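Local coordinates for escJ (Escherichia coli, PDB 1YJ7), which probably builds the ring-shaped membrane platform on which the type III secretion system of enteropathogenic bacteria assembles, as a lipoprotein of the YscJ family, at residues D[24-29]-D[47-52]; D[104-109]-D[129-134]; D[125-130]-D[162-167]. The protein carries 3 engineered substitutions. One frame throughout, in Å; residues are numbered along the deposited sequence.

Contact 1: D[24-29]-D[47-52]; sequences NDVNVS and FVRAIT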
loop_
_atom_site.group_PDB
_atom_site.type_symbol
_atom_site.label_atom_id
_atom_site.label_comp_id
_atom_site.label_asym_id
_atom_site.label_seq_id
_atom_site.Cartn_x
_atom_site.Cartn_y
_atom_site.Cartn_z
ATOM N N ASN D 24 -31.489 -8.944 7.803
ATOM C CA ASN D 24 -31.237 -9.616 6.530
ATOM C C ASN D 24 -31.330 -11.126 6.643
ATOM O O ASN D 24 -30.851 -11.861 5.765
ATOM C CB ASN D 24 -29.849 -9.227 6.008
ATOM C CG ASN D 24 -29.833 -7.857 5.404
ATOM O OD1 ASN D 24 -30.194 -7.686 4.246
ATOM N ND2 ASN D 24 -29.446 -6.856 6.186
ATOM N N ASP D 25 -31.915 -11.604 7.734
ATOM C CA ASP D 25 -32.145 -13.033 7.928
ATOM C C ASP D 25 -30.849 -13.850 7.976
ATOM O O ASP D 25 -30.790 -14.999 7.526
ATOM C CB ASP D 25 -33.137 -13.508 6.858
ATOM C CG ASP D 25 -34.386 -12.634 6.832
ATOM O OD1 ASP D 25 -34.940 -12.394 7.939
ATOM O OD2 ASP D 25 -34.870 -12.090 5.808
ATOM N N VAL D 26 -29.806 -13.237 8.530
ATOM C CA VAL D 26 -28.570 -13.926 8.841
ATOM C C VAL D 26 -28.610 -14.332 10.303
ATOM O O VAL D 26 -28.838 -13.497 11.160
ATOM C CB VAL D 26 -27.336 -13.022 8.607
ATOM C CG1 VAL D 26 -26.049 -13.700 9.114
ATOM C CG2 VAL D 26 -27.228 -12.657 7.157
ATOM N N ASN D 27 -28.337 -15.601 10.568
ATOM C CA ASN D 27 -28.308 -16.150 11.924
ATOM C C ASN D 27 -27.011 -15.716 12.620
ATOM O O ASN D 27 -25.942 -16.276 12.393
ATOM C CB ASN D 27 -28.476 -17.692 11.860
ATOM C CG ASN D 27 -27.925 -18.435 13.085
ATOM O OD1 ASN D 27 -27.824 -17.889 14.190
ATOM N ND2 ASN D 27 -27.585 -19.705 12.882
ATOM N N VAL D 28 -27.118 -14.718 13.483
ATOM C CA VAL D 28 -25.957 -14.224 14.215
ATOM C C VAL D 28 -26.136 -14.443 15.718
ATOM O O VAL D 28 -27.233 -14.347 16.261
ATOM C CB VAL D 28 -25.615 -12.737 13.844
ATOM C CG1 VAL D 28 -26.843 -11.878 13.782
ATOM C CG2 VAL D 28 -24.589 -12.128 14.809
ATOM N N SER D 29 -25.045 -14.787 16.372
ATOM C CA SER D 29 -25.027 -14.954 17.809
ATOM C C SER D 29 -23.997 -14.023 18.421
ATOM O O SER D 29 -22.959 -13.729 17.824
ATOM C CB SER D 29 -24.748 -16.409 18.174
ATOM O OG SER D 29 -23.497 -16.813 17.681
ATOM N N PHE D 47 -21.511 -17.072 6.376
ATOM C CA PHE D 47 -20.329 -16.219 6.540
ATOM C C PHE D 47 -20.097 -15.248 5.388
ATOM O O PHE D 47 -19.878 -14.043 5.612
ATOM C CB PHE D 47 -19.067 -17.067 6.757
ATOM C CG PHE D 47 -17.847 -16.246 7.007
ATOM C CD1 PHE D 47 -17.585 -15.731 8.253
ATOM C CD2 PHE D 47 -16.989 -15.928 5.966
ATOM C CE1 PHE D 47 -16.446 -14.958 8.488
ATOM C CE2 PHE D 47 -15.879 -15.162 6.185
ATOM C CZ PHE D 47 -15.603 -14.671 7.442
ATOM N N VAL D 48 -20.117 -15.747 4.152
ATOM C CA VAL D 48 -19.843 -14.869 3.008
ATOM C C VAL D 48 -20.896 -13.772 2.897
ATOM O O VAL D 48 -20.565 -12.613 2.701
ATOM C CB VAL D 48 -19.737 -15.652 1.679
ATOM C CG1 VAL D 48 -19.667 -14.707 0.489
ATOM C CG2 VAL D 48 -18.516 -16.566 1.721
ATOM N N ARG D 49 -22.159 -14.147 3.051
ATOM C CA ARG D 49 -23.252 -13.195 2.989
ATOM C C ARG D 49 -23.109 -12.147 4.094
ATOM O O ARG D 49 -23.320 -10.960 3.853
ATOM C CB ARG D 49 -24.592 -13.928 3.084
ATOM C CG ARG D 49 -25.813 -13.066 2.843
ATOM C CD ARG D 49 -27.045 -13.887 2.460
ATOM N NE ARG D 49 -27.417 -14.838 3.516
ATOM C CZ ARG D 49 -28.455 -14.696 4.345
ATOM N NH1 ARG D 49 -29.247 -13.637 4.279
ATOM N NH2 ARG D 49 -28.693 -15.621 5.264
ATOM N N ALA D 50 -22.718 -12.584 5.285
ATOM C CA ALA D 50 -22.551 -11.678 6.420
ATOM C C ALA D 50 -21.452 -10.647 6.174
ATOM O O ALA D 50 -21.632 -9.474 6.431
ATOM C CB ALA D 50 -22.267 -12.447 7.688
ATOM N N ILE D 51 -20.306 -11.104 5.696
ATOM C CA ILE D 51 -19.208 -10.210 5.404
ATOM C C ILE D 51 -19.571 -9.216 4.286
ATOM O O ILE D 51 -19.163 -8.041 4.340
ATOM C CB ILE D 51 -17.942 -11.049 5.076
ATOM C CG1 ILE D 51 -17.489 -11.802 6.338
ATOM C CG2 ILE D 51 -16.809 -10.157 4.559
ATOM C CD1 ILE D 51 -17.215 -10.945 7.552
ATOM N N THR D 52 -20.333 -9.664 3.296
ATOM C CA THR D 52 -20.765 -8.775 2.205
ATOM C C THR D 52 -21.641 -7.652 2.774
ATOM O O THR D 52 -21.424 -6.475 2.488
ATOM C CB THR D 52 -21.522 -9.548 1.120
ATOM O OG1 THR D 52 -20.654 -10.535 0.528
ATOM C CG2 THR D 52 -21.936 -8.623 -0.050
#
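Val26 and Ala50 are the nearest backbone neighbours, 6.9 Å apart from CA to CA, where the turn after helix 11-23 passes the first turns of helix 47-56. Asp25, with positive phi, is the C-prime residue of a Schellman motif that ends helix 11-23. The two carbonyls just past that helix end both meet Arg49. Arg49 NH2 donates to Asp25 O at 3.1 Å, nearly straight at 165°. The acceptor lies in the guanidinium plane, yet NH2 stands above the plane of the Asp25 carbonyl. Arg49 NH1 lies 2.8 Å from Asn24 O, but the bond is bent to 130° and is weak. CG of Arg49 is anti to the backbone N (chi1 -172°), and a bend at chi3 sets NE off the line of the extended CB-CG-CD part. Val26 slides past the arginine in the opposite direction. Val26 CG2 sits over one guanidinium face, toward the rim, 3.6 Å from Arg49 NH1. The other branch, Val26 CG1, packs on Ala50 CB at 4.2 Å. The contact thus has a buried apolar side, Val26 with Ala50, and an exposed polar side at the arginine. Arg49 NH2 also forms a salt bridge with Asp46, which would help to fix the group, while Asn24 turns its amide back to Leu20 O. Val26 and Ala50 both rest on Leu21 of helix 11-23, and Val26 also touches Val42 of strand 38-42. Helix 47-56 packs further on strand 3-9 through Phe47 and Ile51, so the contact lies where both helices meet the three-stranded antiparallel sheet.

Contact 2: D[104-109]-D[129-134]; sequences GVIDCS and ISSPEV
Ile106 N and Asp107 N both point to Ile129 O. The bond from Ile106 N to Ile129 O is 2.9 Å long and nearly straight, at 170°. The one from Asp107 N is weak. In return Ile129 N donates to Asp107 O at 2.9 Å. Past the bulge, Gly104 O accepts Ser131 N, also at 2.9 Å. Ser130 CA adds a CH...O contact to the same oxygen.

The side chains follow this register. Ile106 crosses Ile129 at about a right angle, with Ile106 CG1 3.9 Å from Ile129 CG2. The CG1 branch of Ile106 lies between the backbone N and the carbonyl carbon (chi1 70°), while its CD1 reaches Ser130 O at 3.6 Å. Beside it, Asp107 CB packs on Ile129 CB at 3.8 Å. At the far end Val134 brings both methyls to Gly104 CA. Gly104 has positive phi, a conformation that suits glycine, and its bare CA lets Val134 come close.

Further out, Ser131 O takes Ser130 OG and Val134 N from opposite faces of its plane. The Val134 N bond closes the type I turn from Ser131 to Val134; Ser130 OG comes to the same oxygen from the strand. The Asp107 carboxylate accepts Cys108 N through OD2, and the same oxygen forms a salt bridge with Lys101 of a second subunit. That lysine also packs on Ile129 and bonds to Ser109 OG. Two residues, Ile106 and Asp107, therefore stand opposite the single Ile129: a classic beta bulge near the open end of the antiparallel hairpin of strands 105-113 and 123-130.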
loop_
_atom_site.group_PDB
_atom_site.type_symbol
_atom_site.label_atom_id
_atom_site.label_comp_id
_atom_site.label_asym_id
_atom_site.label_seq_id
_atom_site.Cartn_x
_atom_site.Cartn_y
_atom_site.Cartn_z
ATOM N N GLY D 104 -34.124 15.409 15.250
ATOM C CA GLY D 104 -33.962 14.756 13.970
ATOM C C GLY D 104 -32.528 14.638 13.510
ATOM O O GLY D 104 -32.262 13.878 12.592
ATOM N N VAL D 105 -31.596 15.378 14.109
ATOM C CA VAL D 105 -30.177 15.202 13.809
ATOM C C VAL D 105 -29.631 14.015 14.602
ATOM O O VAL D 105 -29.806 13.954 15.834
ATOM C CB VAL D 105 -29.366 16.461 14.157
ATOM C CG1 VAL D 105 -27.883 16.214 14.001
ATOM C CG2 VAL D 105 -29.817 17.644 13.288
ATOM N N ILE D 106 -29.018 13.058 13.915
ATOM C CA ILE D 106 -28.436 11.892 14.585
ATOM C C ILE D 106 -26.921 11.761 14.450
ATOM O O ILE D 106 -26.276 10.983 15.162
ATOM C CB ILE D 106 -29.203 10.601 14.192
ATOM C CG1 ILE D 106 -28.942 10.230 12.736
ATOM C CG2 ILE D 106 -30.680 10.798 14.475
ATOM C CD1 ILE D 106 -29.669 8.939 12.299
ATOM N N ASP D 107 -26.316 12.533 13.548
ATOM C CA ASP D 107 -24.860 12.595 13.452
ATOM C C ASP D 107 -24.516 13.904 12.728
ATOM O O ASP D 107 -25.355 14.436 12.018
ATOM C CB ASP D 107 -24.295 11.369 12.720
ATOM C CG ASP D 107 -22.828 11.116 13.005
ATOM O OD1 ASP D 107 -22.321 10.061 12.541
ATOM O OD2 ASP D 107 -22.079 11.880 13.648
ATOM N N CYS D 108 -23.329 14.445 12.992
ATOM C CA CYS D 108 -22.913 15.747 12.463
ATOM C C CYS D 108 -21.396 15.775 12.364
ATOM O O CYS D 108 -20.698 15.333 13.293
ATOM C CB CYS D 108 -23.387 16.902 13.398
ATOM S SG CYS D 108 -23.024 18.544 12.759
ATOM N N SER D 109 -20.862 16.295 11.256
ATOM C CA SER D 109 -19.458 16.604 11.154
ATOM C C SER D 109 -19.293 18.020 10.656
ATOM O O SER D 109 -19.983 18.434 9.742
ATOM C CB SER D 109 -18.733 15.657 10.194
ATOM O OG SER D 109 -18.514 14.393 10.778
ATOM N N ILE D 129 -26.521 14.203 9.369
ATOM C CA ILE D 129 -27.255 12.987 9.114
ATOM C C ILE D 129 -28.544 13.071 9.917
ATOM O O ILE D 129 -28.514 13.355 11.116
ATOM C CB ILE D 129 -26.469 11.729 9.567
ATOM C CG1 ILE D 129 -25.075 11.648 8.929
ATOM C CG2 ILE D 129 -27.283 10.466 9.222
ATOM C CD1 ILE D 129 -25.045 11.809 7.362
ATOM N N SER D 130 -29.672 12.851 9.257
ATOM C CA SER D 130 -30.958 12.860 9.921
ATOM C C SER D 130 -31.570 11.481 10.090
ATOM O O SER D 130 -31.229 10.515 9.411
ATOM C CB SER D 130 -31.941 13.750 9.164
ATOM O OG SER D 130 -32.513 13.061 8.064
ATOM N N SER D 131 -32.513 11.413 11.021
ATOM C CA SER D 131 -33.416 10.273 11.105
ATOM C C SER D 131 -34.066 10.080 9.721
ATOM O O SER D 131 -34.371 11.066 9.043
ATOM C CB SER D 131 -34.489 10.507 12.156
ATOM O OG SER D 131 -33.931 11.055 13.346
ATOM N N PRO D 132 -34.324 8.842 9.336
ATOM C CA PRO D 132 -35.012 8.584 8.065
ATOM C C PRO D 132 -36.419 9.191 8.002
ATOM O O PRO D 132 -36.918 9.465 6.897
ATOM C CB PRO D 132 -35.085 7.052 7.997
ATOM C CG PRO D 132 -34.157 6.529 9.032
ATOM C CD PRO D 132 -33.981 7.594 10.051
ATOM N N GLU D 133 -37.048 9.404 9.159
ATOM C CA GLU D 133 -38.418 9.914 9.201
ATOM C C GLU D 133 -38.502 11.436 9.242
ATOM O O GLU D 133 -39.596 11.970 9.408
ATOM C CB GLU D 133 -39.176 9.358 10.427
ATOM C CG GLU D 133 -38.920 7.905 10.789
ATOM C CD GLU D 133 -39.137 6.932 9.643
ATOM O OE1 GLU D 133 -38.555 5.818 9.708
ATOM O OE2 GLU D 133 -39.883 7.257 8.679
ATOM N N VAL D 134 -37.358 12.129 9.148
ATOM C CA VAL D 134 -37.294 13.579 9.285
ATOM C C VAL D 134 -36.696 14.159 7.992
ATOM O O VAL D 134 -35.765 13.578 7.431
ATOM C CB VAL D 134 -36.429 13.978 10.498
ATOM C CG1 VAL D 134 -36.101 15.469 10.507
ATOM C CG2 VAL D 134 -37.144 13.576 11.807
#

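Contact 3: D[125-130]-D[162-167]; sequences AVLVIS and VIKSSS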
loop_
_atom_site.group_PDB
_atom_site.type_symbol
_atom_site.label_atom_id
_atom_site.label_comp_id
_atom_site.label_asym_id
_atom_site.label_seq_id
_atom_site.Cartn_x
_atom_site.Cartn_y
_atom_site.Cartn_z
ATOM N N ALA D 125 -17.390 23.322 6.181
ATOM C CA ALA D 125 -18.119 22.187 5.612
ATOM C C ALA D 125 -18.905 21.532 6.726
ATOM O O ALA D 125 -18.343 21.237 7.761
ATOM C CB ALA D 125 -17.136 21.202 5.044
ATOM N N VAL D 126 -20.188 21.293 6.485
ATOM C CA VAL D 126 -21.104 20.760 7.489
ATOM C C VAL D 126 -21.894 19.619 6.883
ATOM O O VAL D 126 -22.620 19.814 5.899
ATOM C CB VAL D 126 -22.073 21.839 7.973
ATOM C CG1 VAL D 126 -22.996 21.278 9.061
ATOM C CG2 VAL D 126 -21.304 23.032 8.480
ATOM N N LEU D 127 -21.738 18.428 7.458
ATOM C CA LEU D 127 -22.511 17.251 7.064
ATOM C C LEU D 127 -23.429 16.879 8.223
ATOM O O LEU D 127 -22.982 16.741 9.378
ATOM C CB LEU D 127 -21.593 16.086 6.747
ATOM C CG LEU D 127 -22.281 14.758 6.405
ATOM C CD1 LEU D 127 -23.112 14.855 5.141
ATOM C CD2 LEU D 127 -21.241 13.673 6.300
ATOM N N VAL D 128 -24.715 16.776 7.925
ATOM C CA VAL D 128 -25.722 16.436 8.929
ATOM C C VAL D 128 -26.456 15.188 8.481
ATOM O O VAL D 128 -26.949 15.099 7.363
ATOM C CB VAL D 128 -26.726 17.580 9.137
ATOM C CG1 VAL D 128 -27.799 17.212 10.186
ATOM C CG2 VAL D 128 -26.007 18.866 9.513
ATOM N N ILE D 129 -26.521 14.203 9.369
ATOM C CA ILE D 129 -27.255 12.987 9.114
ATOM C C ILE D 129 -28.544 13.071 9.917
ATOM O O ILE D 129 -28.514 13.355 11.116
ATOM C CB ILE D 129 -26.469 11.729 9.567
ATOM C CG1 ILE D 129 -25.075 11.648 8.929
ATOM C CG2 ILE D 129 -27.283 10.466 9.222
ATOM C CD1 ILE D 129 -25.045 11.809 7.362
ATOM N N SER D 130 -29.672 12.851 9.257
ATOM C CA SER D 130 -30.958 12.860 9.921
ATOM C C SER D 130 -31.570 11.481 10.090
ATOM O O SER D 130 -31.229 10.515 9.411
ATOM C CB SER D 130 -31.941 13.750 9.164
ATOM O OG SER D 130 -32.513 13.061 8.064
ATOM N N VAL D 162 -24.581 19.776 3.772
ATOM C CA VAL D 162 -25.119 18.618 3.094
ATOM C C VAL D 162 -25.903 17.827 4.128
ATOM O O VAL D 162 -25.400 17.586 5.215
ATOM C CB VAL D 162 -24.013 17.773 2.489
ATOM C CG1 VAL D 162 -24.546 16.467 1.930
ATOM C CG2 VAL D 162 -23.264 18.598 1.369
ATOM N N ILE D 163 -27.132 17.468 3.777
ATOM C CA ILE D 163 -27.988 16.668 4.664
ATOM C C ILE D 163 -28.327 15.334 4.015
ATOM O O ILE D 163 -28.677 15.267 2.847
ATOM C CB ILE D 163 -29.243 17.474 5.120
ATOM C CG1 ILE D 163 -30.125 17.893 3.948
ATOM C CG2 ILE D 163 -28.823 18.717 5.942
ATOM C CD1 ILE D 163 -31.478 18.446 4.381
ATOM N N LYS D 164 -28.186 14.244 4.778
ATOM C CA LYS D 164 -28.507 12.911 4.304
ATOM C C LYS D 164 -29.297 12.147 5.371
ATOM O O LYS D 164 -29.053 12.314 6.553
ATOM C CB LYS D 164 -27.236 12.122 4.006
ATOM C CG LYS D 164 -26.345 12.681 2.902
ATOM C CD LYS D 164 -26.979 12.502 1.524
ATOM C CE LYS D 164 -26.396 13.493 0.534
ATOM N NZ LYS D 164 -26.724 13.158 -0.888
ATOM N N SER D 165 -30.261 11.359 4.933
ATOM C CA SER D 165 -30.949 10.392 5.790
ATOM C C SER D 165 -30.013 9.232 6.091
ATOM O O SER D 165 -29.294 8.777 5.223
ATOM C CB SER D 165 -32.186 9.863 5.082
ATOM O OG SER D 165 -32.776 8.786 5.803
ATOM N N SER D 166 -30.059 8.695 7.315
ATOM C CA SER D 166 -29.234 7.545 7.642
ATOM C C SER D 166 -29.616 6.332 6.771
ATOM O O SER D 166 -28.802 5.409 6.576
ATOM C CB SER D 166 -29.377 7.186 9.133
ATOM O OG SER D 166 -30.687 6.728 9.398
ATOM N N SER D 167 -30.848 6.322 6.264
ATOM C CA SER D 167 -31.326 5.214 5.421
ATOM C C SER D 167 -30.751 5.217 3.999
ATOM O O SER D 167 -30.950 4.256 3.249
ATOM C CB SER D 167 -32.855 5.135 5.402
ATOM O OG SER D 167 -33.476 6.293 4.878
#
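Leu127 and Val162 begin a parallel pairing that runs in unbroken register to Ser130 and Ser165. Bonds alternate between the strands: Val162 N to Val126 O, Val128 N to Val162 O, Lys164 N to Val128 O, Ser130 N to Lys164 O. The axes of the two short strand segments run 24° apart and approach to 4.6 Å. CH...O contacts fill the gaps, such as Ile129 CA to Lys164 O at 3.2 Å.

The buried part is apolar on both faces. On one, Leu127 lies at a slant to Val162, with Leu127 CD1 3.9 Å from Val162 CG1. CG of Leu127 is anti to the backbone N (chi1 176°), while chi2 of 63° brings CD1 to within 3.6 Å of Val162 O. On the other face Val128 CB meets Ile163 CG2 at 4.0 Å. Strands 123-130 and 159-165 are joined by helix 140-150 in a beta-alpha-beta unit. That helix lies against the second face, where Val126 touches Val147 and Ile163 touches Val140. The first face meets a second subunit: Leu127 packs on its Ile102, and Lys164 on its Pro103.

Towards its end the 162-167 side becomes more polar and more open to solvent, at Lys164 and Ser166, while Ile129 and Ser130 stay buried. Ile129 CD1 still touches Lys164 CB at 4.0 Å, but the lysine chain turns off at chi2, and NZ hydrogen-bonds to Gln169. Beyond the strand Ser166 N donates to Ser130 O at 3.0 Å. Ser166 CB lies against Ile129 CG2.

In the fold
From the N terminus, contact 1 comes first. It closes the loop through strands 28-32 and 38-42, and ties the end of helix 11-23 to helix 47-56. The chain then runs on to the second sheet. Contact 2 closes the hairpin of strands 105-113 and 123-130. Contact 3 closes the longer loop through helix 140-150. It shares Ile129 and Ser130 with contact 2, so strand 123-130 is the middle strand between both. The spans of contacts 2 and 3 overlap, neither lying within the other. Pro132 packs against Ser165, Ser166 and Ser167, joining the two again. Contact 1 stays apart, its centre about 27 Å from that of contact 2. All three reach a second subunit.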